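Local coordinates for protein B-agarase (Saccharophagus degradans, PDB 4BQ2) that hydrolyses agarose-type polysaccharides as a family 50 exo-beta-agarase, cleaving beta-linkages and probably releasing short products from chain ends, at residues Met109-Leu121 with Asn141-Val153. Sequence-based numbering, arbitrary orientation.
Sequences MQSYYAKLSGHDL and NPPTWTSDDRQFV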
ATOM      1  N   MET A 109      -5.369  -2.943 -29.721  1.00 27.31           N
ATOM      2  CA  MET A 109      -5.173  -4.175 -28.974  1.00 25.79           C
ATOM      3  C   MET A 109      -3.684  -4.404 -28.765  1.00 25.12           C
ATOM      4  O   MET A 109      -2.894  -4.069 -29.640  1.00 22.05           O
ATOM      5  CB  MET A 109      -5.769  -5.322 -29.757  1.00 28.05           C
ATOM      6  CG  MET A 109      -5.417  -6.661 -29.145  1.00 29.39           C
ATOM      7  SD  MET A 109      -6.796  -7.752 -29.337  1.00 38.87           S
ATOM      8  CE  MET A 109      -7.943  -6.990 -28.230  1.00 30.58           C
ATOM      9  N   GLN A 110      -3.302  -4.972 -27.619  1.00 23.40           N
ATOM     10  CA  GLN A 110      -1.920  -5.378 -27.363  1.00 22.75           C
ATOM     11  C   GLN A 110      -1.871  -6.809 -26.826  1.00 22.72           C
ATOM     12  O   GLN A 110      -2.909  -7.342 -26.389  1.00 22.40           O
ATOM     13  CB  GLN A 110      -1.255  -4.420 -26.370  1.00 23.02           C
ATOM     14  CG  GLN A 110      -1.311  -2.959 -26.812  1.00 24.27           C
ATOM     15  CD  GLN A 110      -0.533  -2.037 -25.901  1.00 25.82           C
ATOM     16  OE1 GLN A 110       0.698  -2.090 -25.848  1.00 25.80           O
ATOM     17  NE2 GLN A 110      -1.249  -1.187 -25.159  1.00 25.39           N
ATOM     18  N   SER A 111      -0.687  -7.424 -26.839  1.00 20.31           N
ATOM     19  CA  SER A 111      -0.509  -8.765 -26.263  1.00 20.54           C
ATOM     20  C   SER A 111       0.083  -8.635 -24.887  1.00 20.29           C
ATOM     21  O   SER A 111       1.006  -7.804 -24.669  1.00 19.39           O
ATOM     22  CB  SER A 111       0.473  -9.632 -27.091  1.00 23.31           C
ATOM     23  OG  SER A 111      -0.142 -10.201 -28.225  1.00 25.95           O
ATOM     24  N   TYR A 112      -0.415  -9.472 -23.973  1.00 18.32           N
ATOM     25  CA  TYR A 112      -0.030  -9.417 -22.576  1.00 18.65           C
ATOM     26  C   TYR A 112       0.462 -10.786 -22.130  1.00 18.61           C
ATOM     27  O   TYR A 112      -0.147 -11.799 -22.474  1.00 19.45           O
ATOM     28  CB  TYR A 112      -1.248  -8.990 -21.724  1.00 17.48           C
ATOM     29  CG  TYR A 112      -1.649  -7.556 -21.945  1.00 16.66           C
ATOM     30  CD1 TYR A 112      -2.534  -7.196 -22.972  1.00 16.44           C
ATOM     31  CD2 TYR A 112      -1.130  -6.555 -21.132  1.00 15.77           C
ATOM     32  CE1 TYR A 112      -2.895  -5.886 -23.195  1.00 15.82           C
ATOM     33  CE2 TYR A 112      -1.477  -5.250 -21.324  1.00 16.26           C
ATOM     34  CZ  TYR A 112      -2.343  -4.900 -22.374  1.00 16.77           C
ATOM     35  OH  TYR A 112      -2.685  -3.560 -22.518  1.00 15.86           O
ATOM     36  N   TYR A 113       1.527 -10.848 -21.342  1.00 18.37           N
ATOM     37  CA  TYR A 113       1.954 -12.184 -20.899  1.00 19.58           C
ATOM     38  C   TYR A 113       2.216 -12.311 -19.428  1.00 19.35           C
ATOM     39  O   TYR A 113       2.635 -11.355 -18.771  1.00 18.58           O
ATOM     40  CB  TYR A 113       3.166 -12.709 -21.703  1.00 20.17           C
ATOM     41  CG  TYR A 113       4.430 -11.876 -21.542  1.00 20.96           C
ATOM     42  CD1 TYR A 113       4.672 -10.774 -22.370  1.00 21.88           C
ATOM     43  CD2 TYR A 113       5.385 -12.209 -20.590  1.00 22.10           C
ATOM     44  CE1 TYR A 113       5.836 -10.014 -22.242  1.00 23.21           C
ATOM     45  CE2 TYR A 113       6.554 -11.465 -20.448  1.00 23.79           C
ATOM     46  CZ  TYR A 113       6.769 -10.371 -21.281  1.00 26.01           C
ATOM     47  OH  TYR A 113       7.923  -9.638 -21.124  1.00 26.66           O
ATOM     48  N   ALA A 114       1.996 -13.528 -18.935  1.00 18.53           N
ATOM     49  CA  ALA A 114       2.286 -13.886 -17.574  1.00 19.11           C
ATOM     50  C   ALA A 114       3.125 -15.141 -17.578  1.00 19.52           C
ATOM     51  O   ALA A 114       2.690 -16.203 -18.045  1.00 19.12           O
ATOM     52  CB  ALA A 114       0.991 -14.095 -16.783  1.00 17.88           C
ATOM     53  N   LYS A 115       4.340 -15.013 -17.065  1.00 20.08           N
ATOM     54  CA  LYS A 115       5.261 -16.146 -16.975  1.00 20.55           C
ATOM     55  C   LYS A 115       4.667 -17.297 -16.151  1.00 21.09           C
ATOM     56  O   LYS A 115       4.093 -17.069 -15.101  1.00 19.23           O
ATOM     57  CB  LYS A 115       6.598 -15.663 -16.396  1.00 20.64           C
ATOM     58  CG  LYS A 115       7.502 -14.975 -17.409  1.00 19.48           C
ATOM     59  CD  LYS A 115       8.601 -14.246 -16.671  1.00 20.57           C
ATOM     60  CE  LYS A 115       9.543 -13.543 -17.620  1.00 21.58           C
ATOM     61  NZ  LYS A 115      10.005 -12.314 -16.906  1.00 21.30           N
ATOM     62  N   LEU A 116       4.765 -18.531 -16.660  1.00 20.21           N
ATOM     63  CA  LEU A 116       4.367 -19.691 -15.885  1.00 20.72           C
ATOM     64  C   LEU A 116       5.554 -20.363 -15.248  1.00 19.66           C
ATOM     65  O   LEU A 116       5.431 -21.024 -14.221  1.00 19.92           O
ATOM     66  CB  LEU A 116       3.708 -20.711 -16.798  1.00 21.66           C
ATOM     67  CG  LEU A 116       2.384 -20.325 -17.438  1.00 24.00           C
ATOM     68  CD1 LEU A 116       1.997 -21.386 -18.439  1.00 25.55           C
ATOM     69  CD2 LEU A 116       1.290 -20.160 -16.391  1.00 24.92           C
ATOM     70  N   SER A 117       6.695 -20.239 -15.917  1.00 21.34           N
ATOM     71  CA  SER A 117       7.961 -20.893 -15.544  1.00 22.90           C
ATOM     72  C   SER A 117       9.133 -20.171 -16.211  1.00 23.56           C
ATOM     73  O   SER A 117       8.959 -19.463 -17.209  1.00 23.12           O
ATOM     74  CB  SER A 117       7.959 -22.336 -16.027  1.00 22.11           C
ATOM     75  OG  SER A 117       7.794 -22.362 -17.447  1.00 22.05           O
ATOM     76  N   GLY A 118      10.328 -20.359 -15.647  1.00 23.56           N
ATOM     77  CA  GLY A 118      11.543 -19.885 -16.266  1.00 23.10           C
ATOM     78  C   GLY A 118      11.991 -18.500 -15.820  1.00 25.49           C
ATOM     79  O   GLY A 118      11.295 -17.824 -15.052  1.00 23.82           O
ATOM     80  N   HIS A 119      13.171 -18.103 -16.307  1.00 25.47           N
ATOM     81  CA  HIS A 119      13.695 -16.743 -16.182  1.00 24.61           C
ATOM     82  C   HIS A 119      13.691 -16.301 -14.733  1.00 25.03           C
ATOM     83  O   HIS A 119      14.204 -17.021 -13.863  1.00 23.85           O
ATOM     84  CB  HIS A 119      12.932 -15.791 -17.130  1.00 23.93           C
ATOM     85  CG  HIS A 119      13.113 -16.116 -18.583  1.00 24.66           C
ATOM     86  ND1 HIS A 119      13.010 -15.163 -19.579  1.00 25.90           N
ATOM     87  CD2 HIS A 119      13.419 -17.281 -19.207  1.00 24.07           C
ATOM     88  CE1 HIS A 119      13.215 -15.740 -20.753  1.00 27.47           C
ATOM     89  NE2 HIS A 119      13.476 -17.025 -20.551  1.00 24.45           N
ATOM     90  N   ASP A 120      13.102 -15.145 -14.441  1.00 25.98           N
ATOM     91  CA  ASP A 120      13.144 -14.652 -13.074  1.00 24.91           C
ATOM     92  C   ASP A 120      12.163 -15.332 -12.130  1.00 26.97           C
ATOM     93  O   ASP A 120      12.025 -14.903 -10.977  1.00 27.71           O
ATOM     94  CB  ASP A 120      13.060 -13.111 -13.005  1.00 24.55           C
ATOM     95  CG  ASP A 120      11.851 -12.516 -13.775  1.00 26.14           C
ATOM     96  OD1 ASP A 120      11.149 -13.240 -14.517  1.00 26.15           O
ATOM     97  OD2 ASP A 120      11.639 -11.275 -13.652  1.00 23.91           O
ATOM     98  N   LEU A 121      11.489 -16.386 -12.603  1.00 26.20           N
ATOM     99  CA  LEU A 121      10.741 -17.269 -11.701  1.00 29.06           C
ATOM    100  C   LEU A 121      11.601 -18.345 -11.062  1.00 31.94           C
ATOM    101  O   LEU A 121      11.259 -18.822  -9.987  1.00 33.04           O
ATOM    102  CB  LEU A 121       9.509 -17.906 -12.369  1.00 28.32           C
ATOM    103  CG  LEU A 121       8.384 -17.010 -12.925  1.00 29.47           C
ATOM    104  CD1 LEU A 121       7.211 -17.873 -13.392  1.00 27.27           C
ATOM    105  CD2 LEU A 121       7.891 -15.966 -11.927  1.00 29.08           C
ATOM    106  N   ASN A 141       9.921  -6.796 -11.936  1.00 21.90           N
ATOM    107  CA  ASN A 141      11.157  -6.628 -12.656  1.00 22.29           C
ATOM    108  C   ASN A 141      10.963  -5.990 -13.989  1.00 23.37           C
ATOM    109  O   ASN A 141       9.871  -6.054 -14.574  1.00 24.38           O
ATOM    110  CB  ASN A 141      11.824  -8.018 -12.869  1.00 23.02           C
ATOM    111  CG  ASN A 141      12.717  -8.420 -11.714  1.00 24.04           C
ATOM    112  OD1 ASN A 141      13.040  -7.599 -10.850  1.00 26.17           O
ATOM    113  ND2 ASN A 141      13.118  -9.691 -11.677  1.00 23.89           N
ATOM    114  N   PRO A 142      12.060  -5.433 -14.540  1.00 23.89           N
ATOM    115  CA  PRO A 142      12.004  -5.124 -15.960  1.00 24.68           C
ATOM    116  C   PRO A 142      11.807  -6.441 -16.703  1.00 23.00           C
ATOM    117  O   PRO A 142      12.112  -7.493 -16.149  1.00 22.94           O
ATOM    118  CB  PRO A 142      13.391  -4.512 -16.262  1.00 24.42           C
ATOM    119  CG  PRO A 142      14.252  -4.860 -15.103  1.00 24.35           C
ATOM    120  CD  PRO A 142      13.364  -5.129 -13.921  1.00 24.03           C
ATOM    121  N   PRO A 143      11.299  -6.400 -17.937  1.00 24.76           N
ATOM    122  CA  PRO A 143      11.099  -7.687 -18.627  1.00 25.24           C
ATOM    123  C   PRO A 143      12.421  -8.427 -18.870  1.00 26.05           C
ATOM    124  O   PRO A 143      13.470  -7.791 -18.960  1.00 25.10           O
ATOM    125  CB  PRO A 143      10.445  -7.276 -19.954  1.00 27.15           C
ATOM    126  CG  PRO A 143      10.696  -5.822 -20.096  1.00 26.82           C
ATOM    127  CD  PRO A 143      10.749  -5.274 -18.703  1.00 25.53           C
ATOM    128  N   THR A 144      12.380  -9.754 -18.963  1.00 25.04           N
ATOM    129  CA  THR A 144      13.598 -10.541 -19.171  1.00 25.31           C
ATOM    130  C   THR A 144      13.939 -10.769 -20.643  1.00 26.85           C
ATOM    131  O   THR A 144      14.890 -11.491 -20.957  1.00 26.43           O
ATOM    132  CB  THR A 144      13.519 -11.897 -18.461  1.00 24.47           C
ATOM    133  OG1 THR A 144      12.294 -12.536 -18.823  1.00 24.99           O
ATOM    134  CG2 THR A 144      13.574 -11.706 -16.952  1.00 24.91           C
ATOM    135  N   TRP A 145      13.133 -10.200 -21.535  1.00 25.35           N
ATOM    136  CA  TRP A 145      13.493 -10.085 -22.941  1.00 26.88           C
ATOM    137  C   TRP A 145      12.827  -8.841 -23.506  1.00 28.76           C
ATOM    138  O   TRP A 145      11.963  -8.258 -22.849  1.00 29.11           O
ATOM    139  CB  TRP A 145      13.060 -11.310 -23.732  1.00 25.67           C
ATOM    140  CG  TRP A 145      11.555 -11.550 -23.790  1.00 25.53           C
ATOM    141  CD1 TRP A 145      10.667 -11.021 -24.685  1.00 25.99           C
ATOM    142  CD2 TRP A 145      10.794 -12.390 -22.920  1.00 23.69           C
ATOM    143  NE1 TRP A 145       9.389 -11.500 -24.435  1.00 24.95           N
ATOM    144  CE2 TRP A 145       9.443 -12.332 -23.349  1.00 24.27           C
ATOM    145  CE3 TRP A 145      11.120 -13.197 -21.830  1.00 23.87           C
ATOM    146  CZ2 TRP A 145       8.429 -13.057 -22.723  1.00 22.97           C
ATOM    147  CZ3 TRP A 145      10.112 -13.913 -21.206  1.00 22.39           C
ATOM    148  CH2 TRP A 145       8.776 -13.834 -21.654  1.00 24.18           C
ATOM    149  N   THR A 146      13.199  -8.476 -24.732  1.00 28.96           N
ATOM    150  CA  THR A 146      12.664  -7.303 -25.422  1.00 29.78           C
ATOM    151  C   THR A 146      11.631  -7.675 -26.469  1.00 30.59           C
ATOM    152  O   THR A 146      11.880  -8.530 -27.336  1.00 32.04           O
ATOM    153  CB  THR A 146      13.799  -6.511 -26.107  1.00 31.50           C
ATOM    154  OG1 THR A 146      14.735  -6.113 -25.104  1.00 31.05           O
ATOM    155  CG2 THR A 146      13.244  -5.260 -26.807  1.00 29.71           C
ATOM    156  N   SER A 147      10.459  -7.054 -26.376  1.00 30.10           N
ATOM    157  CA  SER A 147       9.398  -7.245 -27.363  1.00 31.31           C
ATOM    158  C   SER A 147       8.378  -6.109 -27.262  1.00 31.06           C
ATOM    159  O   SER A 147       8.441  -5.308 -26.337  1.00 30.62           O
ATOM    160  CB  SER A 147       8.708  -8.600 -27.157  1.00 32.27           C
ATOM    161  OG  SER A 147       7.963  -8.608 -25.949  1.00 31.69           O
ATOM    162  N   ASP A 148       7.462  -6.040 -28.229  1.00 32.20           N
ATOM    163  CA  ASP A 148       6.356  -5.066 -28.204  1.00 33.61           C
ATOM    164  C   ASP A 148       5.286  -5.461 -27.151  1.00 32.15           C
ATOM    165  O   ASP A 148       4.423  -4.647 -26.788  1.00 35.85           O
ATOM    166  CB  ASP A 148       5.704  -4.979 -29.582  1.00 33.91           C
ATOM    167  CG  ASP A 148       6.469  -4.096 -30.552  1.00 39.75           C
ATOM    168  OD1 ASP A 148       7.569  -3.616 -30.212  1.00 36.89           O
ATOM    169  OD2 ASP A 148       5.948  -3.862 -31.667  1.00 42.96           O
ATOM    170  N   ASP A 149       5.366  -6.699 -26.666  1.00 29.77           N
ATOM    171  CA  ASP A 149       4.365  -7.261 -25.753  1.00 28.23           C
ATOM    172  C   ASP A 149       4.455  -6.626 -24.366  1.00 26.04           C
ATOM    173  O   ASP A 149       5.499  -6.072 -23.983  1.00 26.02           O
ATOM    174  CB  ASP A 149       4.522  -8.781 -25.643  1.00 27.79           C
ATOM    175  CG  ASP A 149       4.391  -9.480 -26.979  1.00 30.61           C
ATOM    176  OD1 ASP A 149       3.674  -8.959 -27.874  1.00 28.24           O
ATOM    177  OD2 ASP A 149       5.031 -10.543 -27.140  1.00 29.11           O
ATOM    178  N   ARG A 150       3.363  -6.708 -23.616  1.00 22.71           N
ATOM    179  CA  ARG A 150       3.340  -6.185 -22.253  1.00 21.04           C
ATOM    180  C   ARG A 150       3.345  -7.285 -21.215  1.00 21.00           C
ATOM    181  O   ARG A 150       2.538  -8.183 -21.271  1.00 21.00           O
ATOM    182  CB  ARG A 150       2.132  -5.285 -22.061  1.00 19.41           C
ATOM    183  CG  ARG A 150       2.136  -4.086 -23.021  1.00 19.25           C
ATOM    184  CD  ARG A 150       1.087  -3.073 -22.608  1.00 18.99           C
ATOM    185  NE  ARG A 150       1.424  -2.415 -21.336  1.00 17.32           N
ATOM    186  CZ  ARG A 150       0.516  -1.857 -20.541  1.00 18.49           C
ATOM    187  NH1 ARG A 150      -0.778  -1.864 -20.880  1.00 16.97           N
ATOM    188  NH2 ARG A 150       0.897  -1.262 -19.416  1.00 18.30           N
ATOM    189  N   GLN A 151       4.231  -7.181 -20.238  1.00 21.35           N
ATOM    190  CA  GLN A 151       4.327  -8.197 -19.186  1.00 22.04           C
ATOM    191  C   GLN A 151       3.342  -7.867 -18.061  1.00 22.34           C
ATOM    192  O   GLN A 151       3.378  -6.753 -17.526  1.00 22.53           O
ATOM    193  CB  GLN A 151       5.769  -8.295 -18.635  1.00 23.07           C
ATOM    194  CG  GLN A 151       5.852  -9.417 -17.617  1.00 24.90           C
ATOM    195  CD  GLN A 151       7.235  -9.797 -17.139  1.00 28.05           C
ATOM    196  OE1 GLN A 151       8.154  -8.968 -17.038  1.00 29.67           O
ATOM    197  NE2 GLN A 151       7.366 -11.048 -16.754  1.00 25.93           N
ATOM    198  N   PHE A 152       2.444  -8.800 -17.718  1.00 20.27           N
ATOM    199  CA  PHE A 152       1.584  -8.624 -16.531  1.00 20.56           C
ATOM    200  C   PHE A 152       2.523  -8.376 -15.355  1.00 21.72           C
ATOM    201  O   PHE A 152       3.595  -9.024 -15.233  1.00 22.56           O
ATOM    202  CB  PHE A 152       0.759  -9.876 -16.227  1.00 21.24           C
ATOM    203  CG  PHE A 152      -0.645  -9.887 -16.806  1.00 21.06           C
ATOM    204  CD1 PHE A 152      -1.723  -9.388 -16.070  1.00 21.34           C
ATOM    205  CD2 PHE A 152      -0.909 -10.489 -18.045  1.00 20.85           C
ATOM    206  CE1 PHE A 152      -3.033  -9.433 -16.571  1.00 21.97           C
ATOM    207  CE2 PHE A 152      -2.202 -10.532 -18.556  1.00 19.91           C
ATOM    208  CZ  PHE A 152      -3.275 -10.015 -17.819  1.00 21.35           C
ATOM    209  N   VAL A 153       2.134  -7.462 -14.472  1.00 17.74           N
ATOM    210  CA  VAL A 153       3.042  -7.050 -13.411  1.00 18.85           C
ATOM    211  C   VAL A 153       2.877  -7.966 -12.223  1.00 17.84           C
ATOM    212  O   VAL A 153       1.748  -8.295 -11.854  1.00 17.34           O
ATOM    213  CB  VAL A 153       2.714  -5.615 -12.968  1.00 18.08           C
ATOM    214  CG1 VAL A 153       3.589  -5.131 -11.828  1.00 18.72           C
ATOM    215  CG2 VAL A 153       2.817  -4.675 -14.163  1.00 18.64           C
TER
HETATM  216  O   HOH W   1       1.634  -6.073 -28.222  1.00 30.05           O
HETATM  217  O   HOH W   2       9.951 -10.893 -19.596  1.00 23.49           O
HETATM  218  O   HOH W   3       8.932  -8.355 -23.212  1.00 28.59           O
HETATM  219  O   HOH W   4      10.661  -9.840 -15.640  1.00 26.29           O
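The ring of Y113 is clamped between Q151 and W145. Q151 lays its CA over one face, 3.9 Å from the ring centroid in a CH-pi contact, while W145 reaches over the rim of the opposite face, its CZ2 3.4 Å from Y113 CE2. The two aromatic planes are 20° apart but slid so far that they barely overlap. With CG between its own backbone N and carbonyl carbon (chi1 63°), Y113 swings its ring over strand 150-155, and its hydroxyl meets two waters that lead to T144 N and W145 O. Beneath this layer the strands pair in parallel: R150 N bonds S111 O, Y113 N bonds R150 O, and F152 N bonds Y113 O. On the sheet face of Y112 and R150, the arginine runs alongside the tyrosine and gives NH1 to its OH at 3.0 Å, a bent bond (140°), while NH2 is held by D103. At the end of strand 110-115, K115 NZ forms a salt bridge with D120 OD1 (2.8 Å); in the flanking loops D120 OD2 takes N141 ND2 on its anti lone pair, and H119 ND1 and T144 OG1 share a 2.8 Å hydrogen bond. The S111 end is looser: D149 touches S111 CB through OD1 and the Y113 ring edge through CB, and one water bridges S111 N weakly to D148 O. Within the CBM-like domain, this parallel pair links antiparallel neighbours 70-79 and 97-104.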